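Local coordinates for OmpT protein (Vibrio cholerae serotype O1, PDB 6EHD) that probably acts as a non-specific diffusion porin of the outer membrane, letting ions and small solutes pass through the lumen of its beta barrel, at residues 97-102 with 200-205; 111-116 with 172-177; 255-258 with 262-265. The protein carries 1 engineered substitution. All coordinates share one frame; numbering follows the deposited sequence.

How the contacts relate
Contacts 1 and 2 both join the long inward-folded loop between helix 90-94 and strand 117-118 to the barrel wall, and both are partly buried; contact 3 is a surface hairpin within the wall. Contact 2 is nested in sequence inside the loop closed by contact 1, and the two lie on opposite sides of the chain's centre, with centres about 26 Å apart. Their chemistry differs: one phenol-carboxylate hydrogen bond in contact 1, one methyl against a ring face in contact 2, and backbone hydrogen bonds with crowded acidic side chains in contact 3. No two contacts touch; contacts 2 and 3 come closest, with nearest atoms about 9 Å apart.

Contact 1. Residues 97-102 with 200-205; sequences ADYSYF and TGEYTI. With C8E ((hydroxyethyloxy)tri(ethyloxy)octane), chain G; C8E ((hydroxyethyloxy)tri(ethyloxy)octane), chain J.
Tyr99 of the irregular segment 97-102 reaches Glu202 of the extended strand segment 200-205 without any backbone pairing, so the two are joined through side chains. The Tyr99 hydroxyl donates to the carboxylate, with OH of Tyr99 2.7 Å from OE1 of Glu202. It uses the anti lone pair of OE1, the one turned away from the other carboxylate oxygen. Ring and carboxylate planes differ by only 11°, and OE1 sits at the ring edge in its plane, so the bond is made edge-on, nearly coplanar. The Glu202 chain is extended beyond CG (chi2 174°), which carries the carboxylate out to the hydroxyl; CG itself lies 3.3 Å from Tyr99 OH.

The loop is shaped next to this bond by an Asx turn. OD1 of Asp98 accepts from the backbone N of Ser100 at 3.0 Å, meeting it from above the carboxylate plane, and from OG of Ser100 at 2.6 Å through its syn lone pair. Two donors from one residue thus grip a single oxygen. Detergent borders both segments: C14 of C8E (chain G) lies over one face of the Tyr101 ring, while C13 of C8E (chain J) comes within 3.4 Å of Gly201 N on the far side of the strand from Tyr99.

The loop probably corresponds to the constriction loop (L3) that general porins fold into the barrel lumen. Tyr99 packs against Ala236 and Thr238 of strand 227-242 and Leu209 of strand 208-221, its backbone N bonds to Tyr270 OH of strand 263-276, and Glu202 pairs through its backbone with Ala161 of strand 160-171.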
ATOM      1  N   ALA A  97      -6.272  -3.114   7.590  1.00 19.96           N
ATOM      2  CA  ALA A  97      -7.360  -2.289   8.094  1.00 20.35           C
ATOM      3  C   ALA A  97      -6.953  -0.793   8.206  1.00 20.84           C
ATOM      4  O   ALA A  97      -6.863  -0.215   9.284  1.00 21.11           O
ATOM      5  CB  ALA A  97      -7.907  -2.847   9.460  1.00 21.05           C
ATOM      6  N   ASP A  98      -6.781  -0.175   7.022  1.00 19.88           N
ATOM      7  CA  ASP A  98      -6.653   1.254   6.865  1.00 19.36           C
ATOM      8  C   ASP A  98      -7.660   1.718   5.768  1.00 21.90           C
ATOM      9  O   ASP A  98      -7.519   1.211   4.587  1.00 21.04           O
ATOM     10  CB  ASP A  98      -5.192   1.701   6.469  1.00 17.58           C
ATOM     11  CG  ASP A  98      -5.161   3.167   5.871  1.00 20.93           C
ATOM     12  OD1 ASP A  98      -5.936   4.045   6.366  1.00 20.71           O
ATOM     13  OD2 ASP A  98      -4.397   3.414   4.899  1.00 21.41           O
ATOM     14  N   TYR A  99      -8.676   2.512   6.140  1.00 20.02           N
ATOM     15  CA  TYR A  99      -9.738   2.922   5.255  1.00 21.15           C
ATOM     16  C   TYR A  99      -9.649   4.408   4.921  1.00 24.02           C
ATOM     17  O   TYR A  99     -10.580   4.973   4.358  1.00 24.39           O
ATOM     18  CB  TYR A  99     -11.088   2.569   5.856  1.00 21.90           C
ATOM     19  CG  TYR A  99     -11.225   1.083   6.191  1.00 21.28           C
ATOM     20  CD1 TYR A  99     -10.814   0.077   5.305  1.00 25.34           C
ATOM     21  CD2 TYR A  99     -11.737   0.709   7.406  1.00 23.81           C
ATOM     22  CE1 TYR A  99     -10.846  -1.272   5.675  1.00 24.34           C
ATOM     23  CE2 TYR A  99     -11.794  -0.650   7.782  1.00 27.48           C
ATOM     24  CZ  TYR A  99     -11.393  -1.636   6.908  1.00 26.58           C
ATOM     25  OH  TYR A  99     -11.503  -2.999   7.315  1.00 27.10           O
ATOM     26  N   SER A 100      -8.493   5.026   5.195  1.00 21.96           N
ATOM     27  CA  SER A 100      -8.318   6.474   4.932  1.00 20.48           C
ATOM     28  C   SER A 100      -8.010   6.832   3.453  1.00 22.85           C
ATOM     29  O   SER A 100      -7.638   5.968   2.624  1.00 21.56           O
ATOM     30  CB  SER A 100      -7.153   6.981   5.833  1.00 21.03           C
ATOM     31  OG  SER A 100      -5.879   6.499   5.407  1.00 21.68           O
ATOM     32  N   TYR A 101      -8.125   8.141   3.136  1.00 20.80           N
ATOM     33  CA  TYR A 101      -7.746   8.739   1.834  1.00 19.67           C
ATOM     34  C   TYR A 101      -6.385   9.479   1.893  1.00 23.54           C
ATOM     35  O   TYR A 101      -5.812   9.707   0.857  1.00 23.34           O
ATOM     36  CB  TYR A 101      -8.834   9.710   1.367  1.00 22.66           C
ATOM     37  CG  TYR A 101      -9.938   9.092   0.636  1.00 23.43           C
ATOM     38  CD1 TYR A 101      -9.857   8.922  -0.734  1.00 24.76           C
ATOM     39  CD2 TYR A 101     -11.107   8.687   1.283  1.00 26.30           C
ATOM     40  CE1 TYR A 101     -10.903   8.248  -1.414  1.00 24.59           C
ATOM     41  CE2 TYR A 101     -12.166   8.090   0.588  1.00 28.52           C
ATOM     42  CZ  TYR A 101     -12.056   7.893  -0.793  1.00 27.24           C
ATOM     43  OH  TYR A 101     -13.091   7.262  -1.510  1.00 28.11           O
ATOM     44  N   PHE A 102      -5.832   9.810   3.080  1.00 21.56           N
ATOM     45  CA  PHE A 102      -4.615  10.599   3.251  1.00 22.06           C
ATOM     46  C   PHE A 102      -3.578  10.167   4.292  1.00 23.31           C
ATOM     47  O   PHE A 102      -2.388  10.078   3.985  1.00 23.54           O
ATOM     48  CB  PHE A 102      -4.916  12.106   3.552  1.00 23.48           C
ATOM     49  CG  PHE A 102      -5.540  12.885   2.430  1.00 23.98           C
ATOM     50  CD1 PHE A 102      -4.789  13.312   1.393  1.00 28.03           C
ATOM     51  CD2 PHE A 102      -6.947  13.163   2.463  1.00 21.81           C
ATOM     52  CE1 PHE A 102      -5.379  14.079   0.354  1.00 31.44           C
ATOM     53  CE2 PHE A 102      -7.516  13.981   1.443  1.00 25.06           C
ATOM     54  CZ  PHE A 102      -6.714  14.409   0.417  1.00 24.46           C
ATOM     55  N   THR A 200      -5.378 -10.289   9.752  1.00 20.11           N
ATOM     56  CA  THR A 200      -6.441  -9.288   9.625  1.00 20.35           C
ATOM     57  C   THR A 200      -7.809  -9.973   9.667  1.00 22.13           C
ATOM     58  O   THR A 200      -7.963 -11.067   9.102  1.00 22.50           O
ATOM     59  CB  THR A 200      -6.372  -8.518   8.236  1.00 21.26           C
ATOM     60  OG1 THR A 200      -5.168  -7.746   8.220  1.00 21.20           O
ATOM     61  CG2 THR A 200      -7.561  -7.618   8.021  1.00 23.22           C
ATOM     62  N   GLY A 201      -8.745  -9.314  10.349  1.00 20.68           N
ATOM     63  CA  GLY A 201     -10.204  -9.656  10.298  1.00 21.70           C
ATOM     64  C   GLY A 201     -11.043  -8.461   9.880  1.00 23.01           C
ATOM     65  O   GLY A 201     -10.826  -7.389  10.418  1.00 22.84           O
ATOM     66  N   GLU A 202     -12.047  -8.639   8.979  1.00 22.87           N
ATOM     67  CA  GLU A 202     -12.945  -7.564   8.609  1.00 22.22           C
ATOM     68  C   GLU A 202     -14.412  -8.093   8.613  1.00 25.71           C
ATOM     69  O   GLU A 202     -14.726  -9.117   7.961  1.00 28.79           O
ATOM     70  CB  GLU A 202     -12.599  -7.006   7.213  1.00 24.00           C
ATOM     71  CG  GLU A 202     -11.259  -6.314   7.107  1.00 24.99           C
ATOM     72  CD  GLU A 202     -10.946  -5.914   5.648  1.00 33.16           C
ATOM     73  OE1 GLU A 202     -11.070  -4.746   5.294  1.00 28.71           O
ATOM     74  OE2 GLU A 202     -10.601  -6.798   4.872  1.00 34.88           O
ATOM     75  N   TYR A 203     -15.202  -7.442   9.430  1.00 23.86           N
ATOM     76  CA  TYR A 203     -16.575  -7.831   9.728  1.00 28.72           C
ATOM     77  C   TYR A 203     -17.566  -6.833   9.137  1.00 32.33           C
ATOM     78  O   TYR A 203     -17.500  -5.621   9.453  1.00 27.98           O
ATOM     79  CB  TYR A 203     -16.712  -7.892  11.244  1.00 33.90           C
ATOM     80  CG  TYR A 203     -17.962  -8.587  11.756  1.00 43.52           C
ATOM     81  CD1 TYR A 203     -18.205  -9.940  11.485  1.00 48.17           C
ATOM     82  CD2 TYR A 203     -18.890  -7.902  12.549  1.00 53.29           C
ATOM     83  CE1 TYR A 203     -19.357 -10.580  11.951  1.00 61.02           C
ATOM     84  CE2 TYR A 203     -20.033  -8.540  13.039  1.00 60.28           C
ATOM     85  CZ  TYR A 203     -20.276  -9.867  12.722  1.00 62.50           C
ATOM     86  OH  TYR A 203     -21.425 -10.476  13.176  1.00 67.55           O
ATOM     87  N   THR A 204     -18.462  -7.337   8.276  1.00 30.54           N
ATOM     88  CA  THR A 204     -19.497  -6.543   7.662  1.00 39.13           C
ATOM     89  C   THR A 204     -20.821  -6.808   8.475  1.00 51.48           C
ATOM     90  O   THR A 204     -21.198  -7.984   8.811  1.00 47.93           O
ATOM     91  CB  THR A 204     -19.582  -6.893   6.173  1.00 38.16           C
ATOM     92  OG1 THR A 204     -18.359  -6.555   5.539  1.00 41.25           O
ATOM     93  CG2 THR A 204     -20.702  -6.130   5.489  1.00 54.60           C
ATOM     94  N   ILE A 205     -21.429  -5.739   8.966  1.00 42.84           N
ATOM     95  CA  ILE A 205     -22.772  -5.862   9.617  1.00 53.05           C
ATOM     96  C   ILE A 205     -23.634  -4.667   9.179  1.00 45.51           C
ATOM     97  O   ILE A 205     -23.438  -3.537   9.674  1.00 37.50           O
ATOM     98  CB  ILE A 205     -22.729  -5.940  11.167  1.00 63.39           C
ATOM     99  CG1 ILE A 205     -21.452  -5.264  11.749  1.00 71.92           C
ATOM    100  CG2 ILE A 205     -22.838  -7.400  11.602  1.00 76.27           C
ATOM    101  CD1 ILE A 205     -21.465  -4.905  13.230  1.00 77.92           C
TER
HETATM  102  C11 C8E G 406     -12.009   2.396   1.647  1.00 69.21           C
HETATM  103  O12 C8E G 406     -11.502   3.480   0.820  1.00 72.26           O
HETATM  104  C13 C8E G 406     -10.094   3.723   1.077  1.00 72.15           C
HETATM  105  C14 C8E G 406      -9.499   4.705   0.081  1.00 59.31           C
HETATM  106  O15 C8E G 406      -9.521   3.996  -1.181  1.00 69.41           O
HETATM  107  C16 C8E G 406      -9.640   4.724  -2.371  1.00 45.36           C
HETATM  108  C17 C8E G 406      -8.251   5.102  -2.608  1.00 38.80           C
HETATM  109  O18 C8E G 406      -7.782   4.774  -3.912  1.00 48.20           O
HETATM  110  C19 C8E G 406      -6.513   5.200  -4.440  1.00 43.05           C
HETATM  111  C20 C8E G 406      -5.065   4.650  -4.736  1.00 45.06           C
HETATM  112  O21 C8E G 406      -3.910   5.604  -5.033  1.00 39.33           O
HETATM  113  C1  C8E J 409      -0.970 -19.116  13.919  1.00 52.16           C
HETATM  114  C2  C8E J 409      -1.403 -18.236  12.775  1.00 48.46           C
HETATM  115  C3  C8E J 409      -2.917 -18.254  12.673  1.00 51.53           C
HETATM  116  C4  C8E J 409      -3.456 -16.929  12.185  1.00 56.81           C
HETATM  117  C5  C8E J 409      -4.762 -17.099  11.436  1.00 59.52           C
HETATM  118  C6  C8E J 409      -5.892 -16.244  11.933  1.00 55.53           C
HETATM  119  C7  C8E J 409      -6.186 -16.264  13.429  1.00 48.13           C
HETATM  120  C8  C8E J 409      -7.691 -15.980  13.652  1.00 50.41           C
HETATM  121  O9  C8E J 409      -7.995 -14.734  13.062  1.00 46.10           O
HETATM  122  C10 C8E J 409      -9.224 -14.086  13.371  1.00 42.78           C
HETATM  123  C11 C8E J 409      -9.015 -12.676  12.834  1.00 45.49           C
HETATM  124  O12 C8E J 409      -8.612 -11.816  13.913  1.00 46.03           O
HETATM  125  C13 C8E J 409      -8.139 -10.547  13.497  1.00 46.31           C
HETATM  126  C14 C8E J 409      -7.153 -10.026  14.511  1.00 44.19           C
HETATM  127  O15 C8E J 409      -7.726  -9.566  15.746  1.00 41.57           O
HETATM  128  C16 C8E J 409      -8.829 -10.158  16.353  1.00 34.18           C
HETATM  129  C17 C8E J 409      -8.767  -9.836  17.843  1.00 42.46           C
HETATM  130  O18 C8E J 409      -9.888  -9.095  18.272  1.00 51.20           O
HETATM  131  C19 C8E J 409     -11.065  -9.866  18.464  1.00 40.06           C
HETATM  132  C20 C8E J 409     -12.022  -8.742  18.780  1.00 49.80           C
HETATM  133  O21 C8E J 409     -12.264  -7.832  17.701  1.00 54.04           O

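Contact 2. Residues 111-116 with 172-177; sequences GTLSDA and KAFKVG
Phe174 lays one face of its ring under a methyl group of Leu113. CD2 of Leu113 stands 3.7 Å from the centroid of the Phe174 ring and 7° off its normal, a CH-pi contact centred on the face. All six ring carbons are about equally distant from CD2, the nearest being CZ of Phe174 at 3.8 Å. CG of Phe174 is anti to its backbone N (chi1 -172°), which carries the ring beneath the Leu113 methyl. Two backbone oxygens come near the ring: Leu113 O is 3.9 Å from Phe174 CE1, and Thr112 O 4.0 Å from Phe174 CZ. No hydrogen bond crosses the contact.

Two local bonds shape the loop that presents Leu113. Asp115 N donates to Gly111 O at 3.1 Å, and Ala116 N donates to OG of Ser114 at 3.1 Å, an ST turn.

Leu113 and Phe174 both pack on Val192 of strand 184-205, and Leu113 also touches Asn169 of strand 160-171 while its carbonyl accepts from Gln146. Phe174 pairs through its backbone with Ala190, just before Val176 and Gly177 form a classic beta bulge opposite Ile188. The loop between helix 90-94 and strand 117-118 is thus packed against strand 174-181.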
ATOM      1  N   GLY A 111       6.217  -2.155   3.690  1.00 27.15           N
ATOM      2  CA  GLY A 111       6.700  -1.239   2.677  1.00 28.65           C
ATOM      3  C   GLY A 111       7.916  -0.428   3.065  1.00 30.13           C
ATOM      4  O   GLY A 111       8.348   0.476   2.324  1.00 29.43           O
ATOM      5  N   THR A 112       8.440  -0.690   4.234  1.00 27.65           N
ATOM      6  CA  THR A 112       9.504   0.169   4.826  1.00 29.83           C
ATOM      7  C   THR A 112      10.737   0.373   3.897  1.00 32.22           C
ATOM      8  O   THR A 112      11.232   1.509   3.807  1.00 32.78           O
ATOM      9  CB  THR A 112       9.951  -0.401   6.181  1.00 32.03           C
ATOM     10  OG1 THR A 112       8.765  -0.700   6.910  1.00 32.72           O
ATOM     11  CG2 THR A 112      10.867   0.583   6.990  1.00 33.32           C
ATOM     12  N   LEU A 113      11.155  -0.689   3.215  1.00 29.68           N
ATOM     13  CA  LEU A 113      12.224  -0.695   2.202  1.00 34.06           C
ATOM     14  C   LEU A 113      11.835  -0.632   0.718  1.00 35.44           C
ATOM     15  O   LEU A 113      12.588  -0.053  -0.087  1.00 37.38           O
ATOM     16  CB  LEU A 113      13.160  -1.891   2.450  1.00 32.77           C
ATOM     17  CG  LEU A 113      13.691  -2.157   3.866  1.00 33.73           C
ATOM     18  CD1 LEU A 113      14.577  -3.394   3.960  1.00 35.54           C
ATOM     19  CD2 LEU A 113      14.420  -0.971   4.465  1.00 36.57           C
ATOM     20  N   SER A 114      10.674  -1.196   0.358  1.00 33.11           N
ATOM     21  CA  SER A 114      10.280  -1.419  -1.035  1.00 32.43           C
ATOM     22  C   SER A 114       9.481  -0.252  -1.601  1.00 36.58           C
ATOM     23  O   SER A 114       9.425  -0.109  -2.825  1.00 38.47           O
ATOM     24  CB  SER A 114       9.444  -2.744  -1.128  1.00 36.72           C
ATOM     25  OG  SER A 114       8.227  -2.591  -0.384  1.00 34.07           O
ATOM     26  N   ASP A 115       8.846   0.576  -0.742  1.00 36.57           N
ATOM     27  CA  ASP A 115       7.813   1.544  -1.170  1.00 40.68           C
ATOM     28  C   ASP A 115       6.697   0.851  -2.034  1.00 38.46           C
ATOM     29  O   ASP A 115       6.154   1.449  -2.921  1.00 32.74           O
ATOM     30  CB  ASP A 115       8.422   2.734  -1.968  1.00 40.71           C
ATOM     31  CG  ASP A 115       9.404   3.565  -1.133  1.00 53.83           C
ATOM     32  OD1 ASP A 115       9.405   3.486   0.129  1.00 52.75           O
ATOM     33  OD2 ASP A 115      10.201   4.293  -1.751  1.00 60.67           O
ATOM     34  N   ALA A 116       6.436  -0.433  -1.776  1.00 34.32           N
ATOM     35  CA  ALA A 116       5.332  -1.152  -2.316  1.00 32.62           C
ATOM     36  C   ALA A 116       5.505  -1.488  -3.805  1.00 32.49           C
ATOM     37  O   ALA A 116       4.548  -1.897  -4.432  1.00 27.83           O
ATOM     38  CB  ALA A 116       4.008  -0.429  -2.044  1.00 31.76           C
ATOM     39  N   LYS A 172      20.554  -4.320  -0.194  1.00 45.92           N
ATOM     40  CA  LYS A 172      21.981  -4.410   0.199  1.00 51.23           C
ATOM     41  C   LYS A 172      22.681  -3.060   0.257  1.00 50.38           C
ATOM     42  O   LYS A 172      23.764  -2.986   0.803  1.00 56.10           O
ATOM     43  CB  LYS A 172      22.726  -5.373  -0.740  1.00 52.17           C
ATOM     44  CG  LYS A 172      22.417  -6.834  -0.463  1.00 56.93           C
ATOM     45  CD  LYS A 172      22.909  -7.724  -1.604  1.00 61.40           C
ATOM     46  CE  LYS A 172      22.625  -9.174  -1.317  1.00 63.33           C
ATOM     47  NZ  LYS A 172      23.305 -10.080  -2.293  1.00 68.82           N
ATOM     48  N   ALA A 173      22.057  -2.003  -0.252  1.00 50.15           N
ATOM     49  CA  ALA A 173      22.603  -0.660  -0.160  1.00 52.62           C
ATOM     50  C   ALA A 173      21.532   0.377   0.090  1.00 49.60           C
ATOM     51  O   ALA A 173      21.332   1.307  -0.692  1.00 50.01           O
ATOM     52  CB  ALA A 173      23.368  -0.323  -1.443  1.00 57.93           C
ATOM     53  N   PHE A 174      20.845   0.246   1.219  1.00 54.50           N
ATOM     54  CA  PHE A 174      19.715   1.130   1.532  1.00 48.77           C
ATOM     55  C   PHE A 174      20.231   2.448   2.173  1.00 47.74           C
ATOM     56  O   PHE A 174      20.948   2.409   3.176  1.00 48.82           O
ATOM     57  CB  PHE A 174      18.748   0.425   2.514  1.00 44.72           C
ATOM     58  CG  PHE A 174      17.474   1.170   2.740  1.00 46.65           C
ATOM     59  CD1 PHE A 174      16.465   1.177   1.773  1.00 45.56           C
ATOM     60  CD2 PHE A 174      17.262   1.873   3.915  1.00 45.27           C
ATOM     61  CE1 PHE A 174      15.283   1.895   1.990  1.00 40.64           C
ATOM     62  CE2 PHE A 174      16.050   2.538   4.151  1.00 45.24           C
ATOM     63  CZ  PHE A 174      15.067   2.553   3.179  1.00 44.55           C
ATOM     64  N   LYS A 175      19.814   3.574   1.621  1.00 46.76           N
ATOM     65  CA  LYS A 175      20.071   4.896   2.199  1.00 53.15           C
ATOM     66  C   LYS A 175      19.152   5.202   3.388  1.00 55.18           C
ATOM     67  O   LYS A 175      17.974   5.519   3.236  1.00 54.04           O
ATOM     68  CB  LYS A 175      19.935   5.995   1.148  1.00 55.51           C
ATOM     69  CG  LYS A 175      20.304   7.395   1.654  1.00 62.59           C
ATOM     70  CD  LYS A 175      20.451   8.379   0.489  1.00 73.98           C
ATOM     71  CE  LYS A 175      21.340   9.588   0.788  1.00 80.01           C
ATOM     72  NZ  LYS A 175      20.552  10.797   1.167  1.00 83.79           N
ATOM     73  N   VAL A 176      19.733   5.100   4.576  1.00 51.44           N
ATOM     74  CA  VAL A 176      19.106   5.525   5.831  1.00 56.20           C
ATOM     75  C   VAL A 176      19.037   7.059   5.982  1.00 62.44           C
ATOM     76  O   VAL A 176      18.007   7.603   6.443  1.00 63.27           O
ATOM     77  CB  VAL A 176      19.857   4.888   7.013  1.00 52.61           C
ATOM     78  CG1 VAL A 176      19.470   5.516   8.344  1.00 55.20           C
ATOM     79  CG2 VAL A 176      19.637   3.378   7.002  1.00 57.08           C
ATOM     80  N   GLY A 177      20.116   7.756   5.610  1.00 66.85           N
ATOM     81  CA  GLY A 177      20.191   9.224   5.808  1.00 61.80           C
ATOM     82  C   GLY A 177      21.579   9.810   5.540  1.00 63.10           C
ATOM     83  O   GLY A 177      22.303   9.316   4.675  1.00 55.69           O
TER

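Contact 3. Residues 255-258 with 262-265; sequences MQEA and ADED
Gln256 and Glu264 form the hydrogen-bonded pair at the middle of this antiparallel association, whose short strand axes run at 165° to each other. Two backbone bonds join them: Glu264 N donates to Gln256 O at 2.8 Å, in the carbonyl plane, and Gln256 N donates to Glu264 O at 3.0 Å, from above that carbonyl's plane. Toward the turn, Ala258 N gives a third bond to Ala262 O at 3.0 Å. On either side of the central pair, Met255 with Asp265 and Glu257 with Asp263 are non-hydrogen-bonded pairs. A CA-H...O contact, CA of Asp263 to O of Gln256 at 3.4 Å, supplements the backbone bonds.

Among polar side chains, Gln256 is bent at chi2 (90°), which brings its amide back to the partner strand. OE1 of Gln256 stands over the flat face of the Glu264 peptide, 3.1 Å from C of Glu264, without a hydrogen bond; Asp265 N is badly angled for one, while NE2 of Gln256 bonds to Thr293 O. Asp265 likewise turns its polar end to an outside partner, Tyr253 OH.

The acidic pair is different. Glu257 and Asp263 lie side by side, pointing the same way, with carboxylate planes 58° apart and OE2 of Glu257 only 3.2 Å from OD1 of Asp263. Two negative groups so close would repel, and one may hold a proton part of the time, although both residues are exposed and water could screen them.

Apolar contact is slight: the CB atoms of Ala258 and Ala262 are 4.5 Å apart.

Alternating pairs, with Met255, Glu257, Asp263 and Asp265 on one face and Gln256 and Glu264 on the other, joined by a short turn, are characteristic of a beta hairpin, here connecting adjacent strands 245-258 and 263-276 of the porin barrel.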
ATOM      1  N   MET A 255       4.649   0.244  18.341  1.00 25.95           N
ATOM      2  CA  MET A 255       5.894   0.296  19.285  1.00 28.60           C
ATOM      3  C   MET A 255       7.127  -0.220  18.585  1.00 28.32           C
ATOM      4  O   MET A 255       7.073  -1.218  17.866  1.00 28.81           O
ATOM      5  CB  MET A 255       5.613  -0.402  20.617  1.00 32.95           C
ATOM      6  CG  MET A 255       5.179  -1.844  20.724  1.00 44.74           C
ATOM      7  SD  MET A 255       4.223  -2.306  22.293  1.00 55.95           S
ATOM      8  CE  MET A 255       4.359  -0.932  23.403  1.00 49.90           C
ATOM      9  N   GLN A 256       8.203   0.535  18.685  1.00 27.93           N
ATOM     10  CA  GLN A 256       9.453   0.215  18.087  1.00 28.38           C
ATOM     11  C   GLN A 256      10.471  -0.003  19.268  1.00 34.17           C
ATOM     12  O   GLN A 256      10.609   0.861  20.155  1.00 32.92           O
ATOM     13  CB  GLN A 256       9.964   1.318  17.182  1.00 32.66           C
ATOM     14  CG  GLN A 256       8.977   1.810  16.086  1.00 32.34           C
ATOM     15  CD  GLN A 256       8.080   2.953  16.513  1.00 36.96           C
ATOM     16  OE1 GLN A 256       8.234   3.541  17.596  1.00 30.32           O
ATOM     17  NE2 GLN A 256       7.088   3.315  15.616  1.00 31.37           N
ATOM     18  N   GLU A 257      11.163  -1.116  19.209  1.00 32.90           N
ATOM     19  CA  GLU A 257      12.179  -1.485  20.265  1.00 43.04           C
ATOM     20  C   GLU A 257      13.472  -1.963  19.616  1.00 39.47           C
ATOM     21  O   GLU A 257      13.452  -2.904  18.778  1.00 36.62           O
ATOM     22  CB  GLU A 257      11.608  -2.539  21.195  1.00 46.33           C
ATOM     23  CG  GLU A 257      12.644  -3.099  22.155  1.00 63.62           C
ATOM     24  CD  GLU A 257      12.061  -4.026  23.200  1.00 63.00           C
ATOM     25  OE1 GLU A 257      12.634  -5.120  23.385  1.00 74.23           O
ATOM     26  OE2 GLU A 257      11.046  -3.660  23.821  1.00 70.40           O
ATOM     27  N   ALA A 258      14.600  -1.312  19.976  1.00 40.88           N
ATOM     28  CA  ALA A 258      15.930  -1.680  19.494  1.00 43.04           C
ATOM     29  C   ALA A 258      16.639  -2.559  20.549  1.00 48.63           C
ATOM     30  O   ALA A 258      16.356  -2.477  21.749  1.00 44.17           O
ATOM     31  CB  ALA A 258      16.771  -0.460  19.170  1.00 48.21           C
ATOM     32  N   ALA A 262      16.817   1.155  23.614  1.00 50.10           N
ATOM     33  CA  ALA A 262      16.013   2.305  23.162  1.00 54.83           C
ATOM     34  C   ALA A 262      14.564   1.860  22.703  1.00 49.46           C
ATOM     35  O   ALA A 262      14.439   0.837  22.014  1.00 43.53           O
ATOM     36  CB  ALA A 262      16.748   2.995  22.028  1.00 50.20           C
ATOM     37  N   ASP A 263      13.522   2.546  23.175  1.00 47.53           N
ATOM     38  CA  ASP A 263      12.098   2.223  22.855  1.00 44.79           C
ATOM     39  C   ASP A 263      11.458   3.494  22.326  1.00 48.97           C
ATOM     40  O   ASP A 263      11.702   4.600  22.863  1.00 41.83           O
ATOM     41  CB  ASP A 263      11.301   1.820  24.093  1.00 48.18           C
ATOM     42  CG  ASP A 263      11.366   0.341  24.399  1.00 63.67           C
ATOM     43  OD1 ASP A 263      11.312  -0.498  23.491  1.00 71.56           O
ATOM     44  OD2 ASP A 263      11.457  -0.003  25.589  1.00 78.61           O
ATOM     45  N   GLU A 264      10.605   3.385  21.310  1.00 35.16           N
ATOM     46  CA  GLU A 264       9.702   4.566  20.963  1.00 36.98           C
ATOM     47  C   GLU A 264       8.283   4.037  20.672  1.00 32.88           C
ATOM     48  O   GLU A 264       8.094   2.833  20.676  1.00 29.38           O
ATOM     49  CB  GLU A 264      10.218   5.339  19.766  1.00 40.37           C
ATOM     50  CG  GLU A 264      11.652   5.829  19.848  1.00 47.73           C
ATOM     51  CD  GLU A 264      11.869   7.174  20.488  1.00 59.63           C
ATOM     52  OE1 GLU A 264      10.915   7.839  20.938  1.00 59.80           O
ATOM     53  OE2 GLU A 264      13.051   7.591  20.521  1.00 73.36           O
ATOM     54  N   ASP A 265       7.339   4.929  20.426  1.00 28.44           N
ATOM     55  CA  ASP A 265       6.002   4.506  19.913  1.00 28.51           C
ATOM     56  C   ASP A 265       5.386   5.665  19.124  1.00 30.20           C
ATOM     57  O   ASP A 265       5.908   6.823  19.186  1.00 30.01           O
ATOM     58  CB  ASP A 265       5.082   3.972  21.031  1.00 29.70           C
ATOM     59  CG  ASP A 265       4.698   4.969  22.117  1.00 34.51           C
ATOM     60  OD1 ASP A 265       4.672   6.184  21.904  1.00 35.67           O
ATOM     61  OD2 ASP A 265       4.163   4.473  23.125  1.00 36.15           O
TER